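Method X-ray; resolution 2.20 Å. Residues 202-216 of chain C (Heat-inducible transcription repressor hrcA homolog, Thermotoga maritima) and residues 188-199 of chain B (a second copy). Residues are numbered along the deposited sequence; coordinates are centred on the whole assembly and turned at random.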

# COMPACT_ATOMS: atom_id res chain seq x y z
N GLU C 202 5.98 13.75 -13.87
CA GLU C 202 7.24 13.89 -13.13
C GLU C 202 7.10 13.59 -11.64
O GLU C 202 8.07 13.19 -11.00
CB GLU C 202 7.84 15.29 -13.32
CG GLU C 202 8.52 15.50 -14.67
CD GLU C 202 9.24 16.84 -14.76
OE1 GLU C 202 8.57 17.89 -14.63
OE2 GLU C 202 10.47 16.84 -14.96
N VAL C 203 5.92 13.79 -11.08
CA VAL C 203 5.68 13.43 -9.68
C VAL C 203 5.65 11.90 -9.56
O VAL C 203 6.30 11.35 -8.66
CB VAL C 203 4.39 14.04 -9.11
CG1 VAL C 203 4.37 13.89 -7.60
CG2 VAL C 203 4.27 15.52 -9.50
N LEU C 204 4.94 11.23 -10.48
CA LEU C 204 4.82 9.77 -10.50
C LEU C 204 6.16 9.05 -10.47
O LEU C 204 6.30 8.04 -9.79
CB LEU C 204 4.08 9.28 -11.75
CG LEU C 204 2.62 9.68 -11.96
CD1 LEU C 204 2.12 9.16 -13.30
CD2 LEU C 204 1.76 9.17 -10.83
N MET C 205 7.13 9.57 -11.23
CA MET C 205 8.39 8.88 -11.47
C MET C 205 9.38 9.05 -10.33
O MET C 205 10.41 8.39 -10.31
CB MET C 205 9.02 9.37 -12.79
CG MET C 205 8.17 9.12 -14.03
SD MET C 205 8.29 7.42 -14.64
CE MET C 205 6.58 6.85 -14.42
N GLY C 206 9.06 9.94 -9.40
CA GLY C 206 9.94 10.26 -8.29
C GLY C 206 10.99 11.29 -8.68
O GLY C 206 12.02 11.42 -8.00
N LYS C 207 10.72 12.04 -9.75
CA LYS C 207 11.68 13.02 -10.27
C LYS C 207 11.78 14.33 -9.47
O LYS C 207 12.70 15.11 -9.69
CB LYS C 207 11.37 13.36 -11.73
CG LYS C 207 11.32 12.15 -12.65
CD LYS C 207 11.96 12.42 -14.02
CE LYS C 207 11.41 11.47 -15.08
NZ LYS C 207 9.98 11.77 -15.35
N ILE C 208 10.84 14.58 -8.56
CA ILE C 208 10.85 15.81 -7.78
C ILE C 208 11.57 15.58 -6.45
O ILE C 208 10.98 15.09 -5.49
CB ILE C 208 9.42 16.34 -7.59
CG1 ILE C 208 8.93 16.97 -8.89
CG2 ILE C 208 9.33 17.37 -6.46
CD1 ILE C 208 7.49 16.78 -9.13
N GLU C 209 12.85 15.94 -6.42
CA GLU C 209 13.74 15.54 -5.34
C GLU C 209 14.20 16.72 -4.49
O GLU C 209 15.40 16.90 -4.26
CB GLU C 209 14.94 14.75 -5.90
CG GLU C 209 15.73 15.43 -7.02
CD GLU C 209 17.04 14.73 -7.33
OE1 GLU C 209 17.97 14.80 -6.49
OE2 GLU C 209 17.16 14.11 -8.41
N SER C 210 13.24 17.53 -4.01
CA SER C 210 13.55 18.61 -3.08
C SER C 210 13.56 18.06 -1.65
O SER C 210 12.60 18.23 -0.89
CB SER C 210 12.56 19.77 -3.22
OG SER C 210 12.87 20.84 -2.33
N LEU C 211 14.64 17.37 -1.29
CA LEU C 211 14.75 16.66 -0.02
C LEU C 211 15.15 17.61 1.11
O LEU C 211 16.27 17.52 1.63
CB LEU C 211 15.78 15.52 -0.16
CG LEU C 211 15.51 14.46 -1.24
CD1 LEU C 211 16.32 13.18 -0.99
CD2 LEU C 211 14.02 14.13 -1.35
N LYS C 212 14.23 18.50 1.50
CA LYS C 212 14.56 19.57 2.45
C LYS C 212 13.90 19.40 3.84
O LYS C 212 14.52 19.71 4.86
CB LYS C 212 14.29 20.98 1.86
CG LYS C 212 13.18 21.09 0.81
CD LYS C 212 11.80 21.20 1.46
CE LYS C 212 10.66 21.03 0.45
NZ LYS C 212 10.78 19.79 -0.37
N GLY C 213 12.66 18.89 3.87
CA GLY C 213 11.96 18.64 5.13
C GLY C 213 10.60 19.32 5.18
O GLY C 213 10.53 20.53 5.38
N SER C 214 9.52 18.55 5.00
CA SER C 214 8.17 19.12 4.93
C SER C 214 7.07 18.03 4.88
O SER C 214 6.74 17.53 3.81
CB SER C 214 8.06 19.99 3.68
OG SER C 214 9.13 20.92 3.60
N GLY C 215 6.51 17.71 6.04
CA GLY C 215 5.59 16.59 6.23
C GLY C 215 4.29 16.64 5.43
O GLY C 215 3.89 15.65 4.83
N PHE C 216 3.65 17.80 5.39
CA PHE C 216 2.38 17.95 4.70
C PHE C 216 2.56 18.11 3.20
O PHE C 216 1.76 17.58 2.40
CB PHE C 216 1.60 19.13 5.25
CG PHE C 216 0.14 19.08 4.91
CD1 PHE C 216 -0.74 18.39 5.72
CD2 PHE C 216 -0.33 19.70 3.77
CE1 PHE C 216 -2.10 18.34 5.41
CE2 PHE C 216 -1.68 19.66 3.45
CZ PHE C 216 -2.57 18.98 4.29
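Chain B (188-199) ERQLNFLLRGRT

Chain B comes to chain C as the last turns of a helix, residues 188-195, followed by a loop. R196(B) is the first residue to leave helical angles, and a type II turn from L195(B) to R198(B), closed by R198(B) N to L195(B) O at 3.0 Å, redirects the backbone. Chain C leaves its own helix through a Schellman motif at G206(C), whose positive phi favours glycine, and then runs as an irregular loop to S214(C), before the next helix. This loop first follows chain B forward, from G206(C) near F193(B) to L211(C) at G197(B), then reverses to bring G215(C) near L194(B). The two CA traces come closest where L211(C) CA lies 4.0 Å from G197(B) CA; no hydrogen bond links the two stretches.

The apolar contact lies at the helix end, where CE2 of F193(B) is 4.0 Å from CG1 of V203(C). Carbon atoms of chain B also approach two backbone carbonyls. F193(B) CZ lies 3.2 Å from V203(C) O, which meets the ring at its edge, where the polarised C-H groups suit a carbonyl oxygen. One turn earlier, CD of R189(B) lies 4.1 Å from L204(C) O, a van der Waals approach.

At the turn, L211(C) points toward chain B, its CB 3.4 Å from G197(B) CA. Glycine suits this place twice over: its backbone angles call for it, and a CB on G197(B) would lie 2.8 Å from L211(C) CD2, a clash.

Arginines supply the polar and mixed contacts. R196(B) is the most covered residue of the contact. L211(C) CD2 lies over one face of its guanidinium, and CB of E209(C) sits at the edge, 4.0 Å from R196(B) NH1. G206(C) O also lies at the edge, 2.8 Å from R196(B) NH2, but the angle is too poor for a hydrogen bond. The CB of R198(B) points away, yet its long side chain returns to place R198(B) NH1 3.5 Å from G215(C) CA.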

# COMPACT_ATOMS: atom_id res chain seq x y z
N GLU B 188 5.46 0.98 -1.86
CA GLU B 188 6.85 1.44 -1.84
C GLU B 188 6.96 2.89 -2.31
O GLU B 188 7.69 3.68 -1.71
CB GLU B 188 7.74 0.52 -2.71
CG GLU B 188 9.21 0.90 -2.85
CD GLU B 188 10.05 -0.13 -3.62
OE1 GLU B 188 10.81 -0.89 -3.00
OE2 GLU B 188 9.97 -0.18 -4.88
N ARG B 189 6.25 3.24 -3.39
CA ARG B 189 6.26 4.61 -3.90
C ARG B 189 5.70 5.56 -2.83
O ARG B 189 6.23 6.64 -2.63
CB ARG B 189 5.42 4.74 -5.17
CG ARG B 189 6.11 4.33 -6.47
CD ARG B 189 5.26 4.61 -7.74
NE ARG B 189 3.97 3.91 -7.66
CZ ARG B 189 2.79 4.48 -7.37
NH1 ARG B 189 2.68 5.80 -7.14
NH2 ARG B 189 1.69 3.72 -7.32
N GLN B 190 4.63 5.14 -2.16
CA GLN B 190 4.04 5.88 -1.05
C GLN B 190 5.07 6.08 0.07
O GLN B 190 5.27 7.20 0.52
CB GLN B 190 2.78 5.16 -0.54
CG GLN B 190 2.05 5.86 0.61
CD GLN B 190 1.01 4.95 1.27
OE1 GLN B 190 1.06 4.71 2.49
NE2 GLN B 190 0.08 4.43 0.48
N LEU B 191 5.76 5.03 0.49
CA LEU B 191 6.82 5.20 1.50
C LEU B 191 7.89 6.18 1.03
O LEU B 191 8.42 6.95 1.83
CB LEU B 191 7.47 3.88 1.84
CG LEU B 191 6.61 2.97 2.70
CD1 LEU B 191 7.30 1.64 2.83
CD2 LEU B 191 6.35 3.58 4.07
N ASN B 192 8.19 6.18 -0.26
CA ASN B 192 9.24 7.07 -0.75
C ASN B 192 8.79 8.53 -0.78
O ASN B 192 9.58 9.42 -0.44
CB ASN B 192 9.82 6.58 -2.08
CG ASN B 192 10.88 5.47 -1.88
OD1 ASN B 192 12.02 5.77 -1.57
ND2 ASN B 192 10.50 4.22 -2.02
N PHE B 193 7.54 8.79 -1.16
CA PHE B 193 7.01 10.17 -1.06
C PHE B 193 7.06 10.67 0.38
O PHE B 193 7.39 11.82 0.61
CB PHE B 193 5.56 10.27 -1.58
CG PHE B 193 5.44 10.21 -3.08
CD1 PHE B 193 4.65 9.25 -3.69
CD2 PHE B 193 6.13 11.11 -3.88
CE1 PHE B 193 4.54 9.20 -5.08
CE2 PHE B 193 6.03 11.07 -5.28
CZ PHE B 193 5.23 10.10 -5.87
N LEU B 194 6.75 9.81 1.35
CA LEU B 194 6.68 10.22 2.77
C LEU B 194 8.05 10.37 3.48
O LEU B 194 8.21 11.22 4.35
CB LEU B 194 5.77 9.26 3.57
CG LEU B 194 4.33 9.69 3.93
CD1 LEU B 194 3.66 10.72 2.98
CD2 LEU B 194 3.43 8.48 4.12
N LEU B 195 9.03 9.57 3.10
CA LEU B 195 10.27 9.44 3.88
C LEU B 195 11.55 9.90 3.17
O LEU B 195 12.56 10.14 3.83
CB LEU B 195 10.46 8.01 4.32
CG LEU B 195 9.41 7.50 5.30
CD1 LEU B 195 9.65 6.00 5.52
CD2 LEU B 195 9.46 8.25 6.62
N ARG B 196 11.52 9.99 1.85
CA ARG B 196 12.72 10.31 1.10
C ARG B 196 13.02 11.76 1.31
O ARG B 196 12.18 12.62 1.05
CB ARG B 196 12.50 10.00 -0.38
CG ARG B 196 13.75 10.00 -1.23
CD ARG B 196 13.65 9.10 -2.47
NE ARG B 196 12.95 9.75 -3.57
CZ ARG B 196 13.46 10.74 -4.32
NH1 ARG B 196 14.68 11.22 -4.11
NH2 ARG B 196 12.72 11.26 -5.30
N GLY B 197 14.20 12.05 1.85
CA GLY B 197 14.57 13.39 2.26
C GLY B 197 14.40 13.72 3.73
O GLY B 197 14.90 14.75 4.22
N ARG B 198 13.69 12.86 4.46
CA ARG B 198 13.55 13.02 5.90
C ARG B 198 14.70 12.27 6.57
O ARG B 198 15.38 11.48 5.93
CB ARG B 198 12.21 12.50 6.36
CG ARG B 198 11.08 12.98 5.47
CD ARG B 198 10.13 13.99 6.03
NE ARG B 198 10.45 14.71 7.27
CZ ARG B 198 9.47 15.15 8.09
NH1 ARG B 198 8.20 14.92 7.79
NH2 ARG B 198 9.75 15.82 9.21
N THR B 199 14.91 12.54 7.85
CA THR B 199 15.95 11.85 8.59
C THR B 199 15.41 10.80 9.53
O THR B 199 14.27 10.87 10.00
CB THR B 199 16.77 12.83 9.42
OG1 THR B 199 15.93 13.39 10.43
CG2 THR B 199 17.25 14.04 8.56